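Local coordinates for replication initiation and membrane attachment protein (Geobacillus stearothermophilus 10, PDB 5WTN) that acts in the bacterial primosome, where it assembles as a tetramer, forms a complex with a primosomal re-initiation protein and probably helps to start DNA replication, at residues A[42-47]-A[68-73]; A[61-66]-A[72-77]; A[79-84]-A[88-93]. One frame throughout, in Å; residues are numbered along the deposited sequence.

Contact 1. Residues A[42-47]-A[68-73]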
loop_
_atom_site.group_PDB
_atom_site.type_symbol
_atom_site.label_atom_id
_atom_site.label_comp_id
_atom_site.label_asym_id
_atom_site.label_seq_id
_atom_site.Cartn_x
_atom_site.Cartn_y
_atom_site.Cartn_z
ATOM N N ALA A 42 -1.439 -14.419 17.237
ATOM C CA ALA A 42 -2.278 -13.232 17.340
ATOM C C ALA A 42 -2.119 -12.342 16.108
ATOM O O ALA A 42 -3.091 -11.743 15.638
ATOM C CB ALA A 42 -1.940 -12.474 18.573
ATOM N N LEU A 43 -0.901 -12.266 15.576
ATOM C CA LEU A 43 -0.663 -11.483 14.372
ATOM C C LEU A 43 -1.519 -11.991 13.214
ATOM O O LEU A 43 -2.139 -11.188 12.484
ATOM C CB LEU A 43 0.818 -11.473 13.986
ATOM C CG LEU A 43 1.165 -10.641 12.734
ATOM C CD1 LEU A 43 1.178 -9.153 13.038
ATOM C CD2 LEU A 43 2.474 -11.048 12.101
ATOM N N ALA A 44 -1.573 -13.311 13.046
ATOM C CA ALA A 44 -2.350 -13.856 11.938
ATOM C C ALA A 44 -3.841 -13.576 12.108
ATOM O O ALA A 44 -4.516 -13.244 11.133
ATOM C CB ALA A 44 -2.103 -15.303 11.758
ATOM N N LEU A 45 -4.363 -13.705 13.324
ATOM C CA LEU A 45 -5.759 -13.396 13.534
ATOM C C LEU A 45 -6.065 -11.945 13.148
ATOM O O LEU A 45 -7.148 -11.638 12.637
ATOM C CB LEU A 45 -6.144 -13.644 14.987
ATOM C CG LEU A 45 -7.563 -13.269 15.425
ATOM C CD1 LEU A 45 -8.621 -13.963 14.603
ATOM C CD2 LEU A 45 -7.748 -13.599 16.869
ATOM N N TYR A 46 -5.117 -11.050 13.409
ATOM C CA TYR A 46 -5.335 -9.648 13.135
ATOM C C TYR A 46 -5.331 -9.449 11.620
ATOM O O TYR A 46 -6.148 -8.707 11.068
ATOM C CB TYR A 46 -4.255 -8.806 13.816
ATOM C CG TYR A 46 -4.455 -7.315 13.667
ATOM C CD1 TYR A 46 -5.240 -6.614 14.563
ATOM C CD2 TYR A 46 -3.863 -6.609 12.627
ATOM C CE1 TYR A 46 -5.439 -5.248 14.437
ATOM C CE2 TYR A 46 -4.061 -5.227 12.484
ATOM C CZ TYR A 46 -4.843 -4.551 13.400
ATOM O OH TYR A 46 -5.055 -3.187 13.295
ATOM N N MET A 47 -4.414 -10.140 10.950
ATOM C CA MET A 47 -4.348 -10.115 9.495
ATOM C C MET A 47 -5.648 -10.654 8.907
ATOM O O MET A 47 -6.245 -10.035 8.027
ATOM C CB MET A 47 -3.160 -10.937 8.996
ATOM C CG MET A 47 -1.805 -10.374 9.390
ATOM S SD MET A 47 -1.472 -8.770 8.637
ATOM C CE MET A 47 -2.193 -7.669 9.851
ATOM N N ALA A 68 -12.065 -21.933 9.268
ATOM C CA ALA A 68 -11.749 -22.408 7.932
ATOM C C ALA A 68 -10.672 -21.546 7.277
ATOM O O ALA A 68 -9.726 -22.075 6.699
ATOM C CB ALA A 68 -12.975 -22.426 7.085
ATOM N N LEU A 69 -10.814 -20.226 7.362
ATOM C CA LEU A 69 -9.806 -19.329 6.812
ATOM C C LEU A 69 -8.407 -19.559 7.411
ATOM O O LEU A 69 -7.419 -19.659 6.681
ATOM C CB LEU A 69 -10.249 -17.877 6.959
ATOM C CG LEU A 69 -11.346 -17.496 5.966
ATOM C CD1 LEU A 69 -11.927 -16.108 6.237
ATOM C CD2 LEU A 69 -10.774 -17.586 4.572
ATOM N N MET A 70 -8.332 -19.669 8.732
ATOM C CA MET A 70 -7.045 -19.763 9.407
ATOM C C MET A 70 -6.580 -21.189 9.584
ATOM O O MET A 70 -5.410 -21.428 9.908
ATOM C CB MET A 70 -7.075 -19.046 10.771
ATOM C CG MET A 70 -7.340 -17.547 10.670
ATOM S SD MET A 70 -7.651 -16.805 12.242
ATOM C CE MET A 70 -5.970 -16.863 12.811
ATOM N N GLN A 71 -7.484 -22.140 9.368
ATOM C CA GLN A 71 -7.174 -23.531 9.687
ATOM C C GLN A 71 -6.746 -23.684 11.165
ATOM O O GLN A 71 -5.692 -24.255 11.452
ATOM C CB GLN A 71 -6.078 -24.056 8.745
ATOM C CG GLN A 71 -6.188 -25.526 8.381
ATOM C CD GLN A 71 -5.148 -25.942 7.344
ATOM O OE1 GLN A 71 -5.486 -26.176 6.177
ATOM N NE2 GLN A 71 -3.869 -26.032 7.764
ATOM N N CYS A 72 -7.560 -23.162 12.089
ATOM C CA CYS A 72 -7.401 -23.427 13.526
ATOM C C CYS A 72 -8.743 -23.622 14.252
ATOM O O CYS A 72 -9.817 -23.410 13.683
ATOM C CB CYS A 72 -6.580 -22.322 14.222
ATOM S SG CYS A 72 -5.082 -23.001 15.060
ATOM N N GLY A 73 -8.676 -23.989 15.524
ATOM C CA GLY A 73 -9.876 -24.126 16.315
ATOM C C GLY A 73 -10.254 -22.874 17.079
ATOM O O GLY A 73 -9.460 -21.944 17.153
#

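Contact 2. Residues A[61-66]-A[72-77]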
loop_
_atom_site.group_PDB
_atom_site.type_symbol
_atom_site.label_atom_id
_atom_site.label_comp_id
_atom_site.label_asym_id
_atom_site.label_seq_id
_atom_site.Cartn_x
_atom_site.Cartn_y
_atom_site.Cartn_z
ATOM N N ALA A 61 -21.167 -13.727 9.502
ATOM C CA ALA A 61 -20.493 -14.995 9.290
ATOM C C ALA A 61 -20.515 -15.726 10.625
ATOM O O ALA A 61 -20.753 -15.116 11.662
ATOM C CB ALA A 61 -19.076 -14.752 8.832
ATOM N N THR A 62 -20.291 -17.029 10.605
ATOM C CA THR A 62 -20.232 -17.796 11.848
ATOM C C THR A 62 -18.779 -18.086 12.065
ATOM O O THR A 62 -18.012 -18.141 11.103
ATOM C CB THR A 62 -21.047 -19.116 11.793
ATOM O OG1 THR A 62 -20.410 -20.063 10.922
ATOM C CG2 THR A 62 -22.461 -18.857 11.310
ATOM N N HIS A 63 -18.370 -18.257 13.310
ATOM C CA HIS A 63 -16.947 -18.462 13.562
ATOM C C HIS A 63 -16.353 -19.678 12.845
ATOM O O HIS A 63 -15.133 -19.843 12.821
ATOM C CB HIS A 63 -16.663 -18.500 15.058
ATOM C CG HIS A 63 -16.624 -17.143 15.688
ATOM N ND1 HIS A 63 -17.755 -16.375 15.874
ATOM C CD2 HIS A 63 -15.591 -16.421 16.179
ATOM C CE1 HIS A 63 -17.416 -15.236 16.448
ATOM N NE2 HIS A 63 -16.110 -15.240 16.646
ATOM N N HIS A 64 -17.211 -20.532 12.287
ATOM C CA HIS A 64 -16.762 -21.613 11.428
ATOM C C HIS A 64 -15.904 -21.041 10.318
ATOM O O HIS A 64 -14.832 -21.567 10.013
ATOM C CB HIS A 64 -17.962 -22.327 10.824
ATOM C CG HIS A 64 -18.513 -23.408 11.694
ATOM N ND1 HIS A 64 -17.711 -24.219 12.469
ATOM C CD2 HIS A 64 -19.789 -23.817 11.913
ATOM C CE1 HIS A 64 -18.463 -25.079 13.130
ATOM N NE2 HIS A 64 -19.727 -24.856 12.808
ATOM N N ARG A 65 -16.373 -19.946 9.731
ATOM C CA ARG A 65 -15.644 -19.291 8.652
ATOM C C ARG A 65 -14.202 -18.902 9.036
ATOM O O ARG A 65 -13.268 -19.218 8.319
ATOM C CB ARG A 65 -16.420 -18.072 8.183
ATOM C CG ARG A 65 -15.772 -17.305 7.060
ATOM C CD ARG A 65 -16.650 -16.151 6.725
ATOM N NE ARG A 65 -16.088 -15.232 5.754
ATOM C CZ ARG A 65 -16.812 -14.658 4.801
ATOM N NH1 ARG A 65 -18.104 -14.956 4.701
ATOM N NH2 ARG A 65 -16.249 -13.804 3.948
ATOM N N LEU A 66 -14.039 -18.278 10.197
ATOM C CA LEU A 66 -12.711 -17.942 10.699
ATOM C C LEU A 66 -11.838 -19.185 10.893
ATOM O O LEU A 66 -10.636 -19.155 10.628
ATOM C CB LEU A 66 -12.817 -17.167 12.015
ATOM C CG LEU A 66 -13.047 -15.658 11.896
ATOM C CD1 LEU A 66 -13.108 -15.015 13.273
ATOM C CD2 LEU A 66 -11.963 -15.014 11.046
ATOM N N CYS A 72 -7.560 -23.162 12.089
ATOM C CA CYS A 72 -7.401 -23.427 13.526
ATOM C C CYS A 72 -8.743 -23.622 14.252
ATOM O O CYS A 72 -9.817 -23.410 13.683
ATOM C CB CYS A 72 -6.580 -22.322 14.222
ATOM S SG CYS A 72 -5.082 -23.001 15.060
ATOM N N GLY A 73 -8.676 -23.989 15.524
ATOM C CA GLY A 73 -9.876 -24.126 16.315
ATOM C C GLY A 73 -10.254 -22.874 17.079
ATOM O O GLY A 73 -9.460 -21.944 17.153
ATOM N N LEU A 74 -11.466 -22.859 17.642
ATOM C CA LEU A 74 -11.941 -21.767 18.492
ATOM C C LEU A 74 -11.069 -21.415 19.709
ATOM O O LEU A 74 -10.822 -20.232 19.952
ATOM C CB LEU A 74 -13.365 -22.023 18.963
ATOM C CG LEU A 74 -14.492 -21.545 18.055
ATOM C CD1 LEU A 74 -15.767 -21.326 18.857
ATOM C CD2 LEU A 74 -14.103 -20.284 17.322
ATOM N N PRO A 75 -10.616 -22.425 20.489
ATOM C CA PRO A 75 -9.847 -22.089 21.691
ATOM C C PRO A 75 -8.681 -21.184 21.394
ATOM O O PRO A 75 -8.456 -20.200 22.089
ATOM C CB PRO A 75 -9.329 -23.447 22.147
ATOM C CG PRO A 75 -10.393 -24.359 21.772
ATOM C CD PRO A 75 -10.880 -23.874 20.428
ATOM N N ASP A 76 -7.947 -21.520 20.352
ATOM C CA ASP A 76 -6.847 -20.691 19.923
ATOM C C ASP A 76 -7.320 -19.329 19.422
ATOM O O ASP A 76 -6.882 -18.286 19.937
ATOM C CB ASP A 76 -6.067 -21.427 18.869
ATOM C CG ASP A 76 -5.525 -22.735 19.395
ATOM O OD1 ASP A 76 -6.234 -23.767 19.253
ATOM O OD2 ASP A 76 -4.422 -22.718 19.982
ATOM N N ILE A 77 -8.234 -19.319 18.460
ATOM C CA ILE A 77 -8.782 -18.046 18.008
ATOM C C ILE A 77 -9.181 -17.185 19.194
ATOM O O ILE A 77 -8.900 -15.989 19.201
ATOM C CB ILE A 77 -10.037 -18.209 17.149
ATOM C CG1 ILE A 77 -9.683 -18.743 15.778
ATOM C CG2 ILE A 77 -10.741 -16.889 16.975
ATOM C CD1 ILE A 77 -10.925 -19.076 14.988
#

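Contact 3. Residues A[79-84]-A[88-93]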
loop_
_atom_site.group_PDB
_atom_site.type_symbol
_atom_site.label_atom_id
_atom_site.label_comp_id
_atom_site.label_asym_id
_atom_site.label_seq_id
_atom_site.Cartn_x
_atom_site.Cartn_y
_atom_site.Cartn_z
ATOM N N SER A 79 -8.222 -17.285 22.382
ATOM C CA SER A 79 -7.158 -16.891 23.257
ATOM C C SER A 79 -6.500 -15.671 22.653
ATOM O O SER A 79 -6.283 -14.662 23.324
ATOM C CB SER A 79 -6.161 -18.020 23.352
ATOM O OG SER A 79 -5.506 -17.933 24.589
ATOM N N GLU A 80 -6.216 -15.768 21.360
ATOM C CA GLU A 80 -5.537 -14.707 20.654
ATOM C C GLU A 80 -6.431 -13.457 20.507
ATOM O O GLU A 80 -5.962 -12.321 20.682
ATOM C CB GLU A 80 -5.025 -15.241 19.318
ATOM C CG GLU A 80 -4.106 -16.460 19.485
ATOM C CD GLU A 80 -2.970 -16.190 20.470
ATOM O OE1 GLU A 80 -2.724 -16.992 21.403
ATOM O OE2 GLU A 80 -2.295 -15.158 20.313
ATOM N N ARG A 81 -7.716 -13.663 20.250
ATOM C CA ARG A 81 -8.642 -12.551 20.211
ATOM C C ARG A 81 -8.507 -11.642 21.438
ATOM O O ARG A 81 -8.632 -10.427 21.350
ATOM C CB ARG A 81 -10.081 -13.053 20.143
ATOM C CG ARG A 81 -11.018 -11.962 19.681
ATOM C CD ARG A 81 -12.459 -12.219 19.980
ATOM N NE ARG A 81 -12.828 -11.744 21.303
ATOM C CZ ARG A 81 -13.907 -12.165 21.945
ATOM N NH1 ARG A 81 -14.692 -13.065 21.363
ATOM N NH2 ARG A 81 -14.194 -11.702 23.161
ATOM N N LEU A 82 -8.243 -12.243 22.581
ATOM C CA LEU A 82 -8.189 -11.512 23.825
ATOM C C LEU A 82 -6.862 -10.751 23.969
ATOM O O LEU A 82 -6.810 -9.682 24.561
ATOM C CB LEU A 82 -8.410 -12.483 24.997
ATOM C CG LEU A 82 -9.771 -12.561 25.682
ATOM C CD1 LEU A 82 -10.892 -12.733 24.681
ATOM C CD2 LEU A 82 -9.734 -13.714 26.657
ATOM N N LYS A 83 -5.792 -11.311 23.419
ATOM C CA LYS A 83 -4.531 -10.600 23.383
ATOM C C LYS A 83 -4.671 -9.349 22.542
ATOM O O LYS A 83 -4.202 -8.296 22.925
ATOM C CB LYS A 83 -3.428 -11.480 22.835
ATOM C CG LYS A 83 -3.127 -12.621 23.742
ATOM C CD LYS A 83 -1.884 -13.327 23.295
ATOM C CE LYS A 83 -1.686 -14.605 24.061
ATOM N NZ LYS A 83 -0.381 -15.177 23.665
ATOM N N LEU A 84 -5.339 -9.471 21.404
ATOM C CA LEU A 84 -5.584 -8.311 20.565
ATOM C C LEU A 84 -6.413 -7.284 21.305
ATOM O O LEU A 84 -6.170 -6.100 21.159
ATOM C CB LEU A 84 -6.237 -8.691 19.233
ATOM C CG LEU A 84 -5.378 -9.526 18.293
ATOM C CD1 LEU A 84 -6.002 -9.582 16.943
ATOM C CD2 LEU A 84 -3.984 -8.980 18.183
ATOM N N GLY A 88 -5.038 -3.307 22.719
ATOM C CA GLY A 88 -5.615 -2.156 22.076
ATOM C C GLY A 88 -5.993 -2.354 20.626
ATOM O O GLY A 88 -6.726 -1.539 20.058
ATOM N N LEU A 89 -5.496 -3.438 20.033
ATOM C CA LEU A 89 -5.719 -3.773 18.620
ATOM C C LEU A 89 -7.168 -4.125 18.197
ATOM O O LEU A 89 -7.492 -4.087 17.013
ATOM C CB LEU A 89 -4.738 -4.851 18.186
ATOM C CG LEU A 89 -3.292 -4.324 18.061
ATOM C CD1 LEU A 89 -2.293 -5.422 17.732
ATOM C CD2 LEU A 89 -3.183 -3.182 17.026
ATOM N N LEU A 90 -8.027 -4.498 19.141
ATOM C CA LEU A 90 -9.381 -4.870 18.775
ATOM C C LEU A 90 -10.408 -4.524 19.836
ATOM O O LEU A 90 -10.235 -4.863 21.003
ATOM C CB LEU A 90 -9.453 -6.374 18.436
ATOM C CG LEU A 90 -10.860 -6.967 18.201
ATOM C CD1 LEU A 90 -11.394 -6.724 16.798
ATOM C CD2 LEU A 90 -10.921 -8.443 18.555
ATOM N N ASP A 91 -11.508 -3.900 19.427
ATOM C CA ASP A 91 -12.630 -3.703 20.336
ATOM C C ASP A 91 -13.726 -4.682 19.985
ATOM O O ASP A 91 -14.054 -4.883 18.814
ATOM C CB ASP A 91 -13.178 -2.269 20.286
ATOM C CG ASP A 91 -12.320 -1.271 21.065
ATOM O OD1 ASP A 91 -11.608 -1.696 22.001
ATOM O OD2 ASP A 91 -12.358 -0.054 20.742
ATOM N N THR A 92 -14.288 -5.298 21.014
ATOM C CA THR A 92 -15.307 -6.315 20.820
ATOM C C THR A 92 -16.619 -5.898 21.447
ATOM O O THR A 92 -16.669 -5.527 22.620
ATOM C CB THR A 92 -14.858 -7.696 21.368
ATOM O OG1 THR A 92 -13.670 -8.115 20.680
ATOM C CG2 THR A 92 -15.958 -8.746 21.170
ATOM N N TYR A 93 -17.682 -5.961 20.653
ATOM C CA TYR A 93 -19.015 -5.657 21.147
ATOM C C TYR A 93 -19.898 -6.879 20.992
ATOM O O TYR A 93 -19.695 -7.689 20.086
ATOM C CB TYR A 93 -19.625 -4.495 20.360
ATOM C CG TYR A 93 -18.904 -3.168 20.491
ATOM C CD1 TYR A 93 -19.315 -2.222 21.413
ATOM C CD2 TYR A 93 -17.820 -2.854 19.671
ATOM C CE1 TYR A 93 -18.666 -1.011 21.522
ATOM C CE2 TYR A 93 -17.171 -1.644 19.773
ATOM C CZ TYR A 93 -17.597 -0.720 20.697
ATOM O OH TYR A 93 -16.952 0.496 20.803
#

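Contact 1. Residues A[42-47]-A[68-73]
Leu-45 and Met-70 bring their CA atoms to 7.7 Å where residues 42-47, within helix 40-55, pass the C-terminal end of helix 63-70. At this distance one long side chain can bridge the two backbones, and Met-70 does so. Its CG sits anti to its own carbonyl carbon (chi1 -63°), the chain runs on extended, and a bend at chi3 (74°) turns the methyl in against helix 40-55. There Met-70 CE rests on the backbone of Leu-45, 3.5 Å from Leu-45 CA. Met-70 SD meets the isobutyl group at a slant, 3.8 Å from Leu-45 CD1. Ala-44 suits its place by being small: Ala-44 CB is 4.3 Å from Met-70 CE, and a second subunit also packs here, with its Cys-40 against Ala-44 and its Gln-35 against Met-70. Directly after Met-70 the helix ends, as Gln-71 takes a positive phi and the chain turns toward the next helix. No hydrogen bond crosses between the segments. The contact is held by burial of apolar surface and van der Waals contact, part of it against backbone, for which a flexible, polarisable thioether is well suited, since it can follow the uneven surface of a helix.

Contact 2. Residues A[61-66]-A[72-77]
The imidazole of His-63 is approached obliquely by Leu-74 CD2, while the ring of Tyr-14 forms a T-shaped (edge-to-face) stack with it. Both ring nitrogens have hydrogen-bond partners outside the two segments: NE2 pairs with the hydroxyl of Tyr-107 and ND1 with the carbonyl oxygen of Asp-12, which together fix the rotation of the ring and satisfy its polar atoms inside a buried site. Strand 61-62 leads into helix 63-70, which with helix 74-86 forms a helix-turn-helix-like pair in what the topology suggests is a winged-helix domain. Leu-74 meets the histidine chiefly at its aliphatic root, with Leu-74 CD2 3.9 Å from His-63 CB, so a residue with an apolar stem and a polar ring serves both the helix interface and the strands behind it. One turn further along each helix, Leu-66 and Ile-77 make the second contact. Ile-77 places CG1 anti to its carbonyl carbon (chi1 -73°) and extends from there, and this delivers its CD1 to 4.0 Å from Leu-66 CB. Branched aliphatic residues suit the buried face where the two helices meet because their methyls make contact without a polar group to satisfy. The turn between them passes into helix 74-86 at Gly-73, the N-cap residue, whose carbonyl oxygen receives the first-turn bond from Ile-77 N, the two atoms lying 3.2 Å apart.

Contact 3. Residues A[79-84]-A[88-93]
Arg-81 lays one face of its guanidinium over the methyl of Thr-92, whose CG2 stands 3.9 Å above the plane, displaced toward the rim. Arg-81 reaches out from the helix and Thr-92 from the strand; a bend at chi3 (87°) turns the guanidinium across the methyl. Glu-85 joins them: its OE2 makes a salt bridge with Arg-81 NE and a hydrogen bond with Thr-92 OG1. The arginine stem packs too, Arg-81 CG lying 3.7 Å from Leu-90 CD2. Cut back to an alanine, the residue would probably leave the Glu-85 carboxylate without this charged partner and open a gap beside Leu-90 CD2 and over the Thr-92 methyl. Further along, Leu-84 packs on two successive leucines, its CB 4.0 Å from Leu-90 CB and its CD2 4.0 Å from Leu-89 CD1; branched, uncharged side chains offer methyls on several sides with no polar group to satisfy. One weak backbone hydrogen bond, Leu-90 N to Leu-84 O at 3.2 Å, is bent to 127°. Gly-88 turns the chain with a positive phi, where a CB would press on the preceding carbonyl. Segment axes of 79-84 and 90-93 stand 8.3 Å apart at 114°. A strand turning back across the preceding helix is consistent with a winged-helix domain, strand 90-95 leading into the wing hairpin.

Overall arrangement
All three contacts are buried, and together they follow the chain through one small helical and sheet domain. Contacts 1 and 2 share helix 63-70 and the turn at Cys-72 and Gly-73, with centres about 8 Å apart; contacts 2 and 3 share helix 74-86. Helix 40-55 also packs on that helix, Leu-45 CD2 reaching 3.5 Å from Ile-77 O. The chemistry shifts with location: contact 1 is purely apolar and adjoins a second subunit, contact 2 adds a hydrogen-bonded histidine facing the sheet, and contact 3 brings an arginine whose salt-bridge partner, Glu-85, lies just beyond the helix segment. At contact 3 the sheet itself continues into a third subunit through Tyr-93.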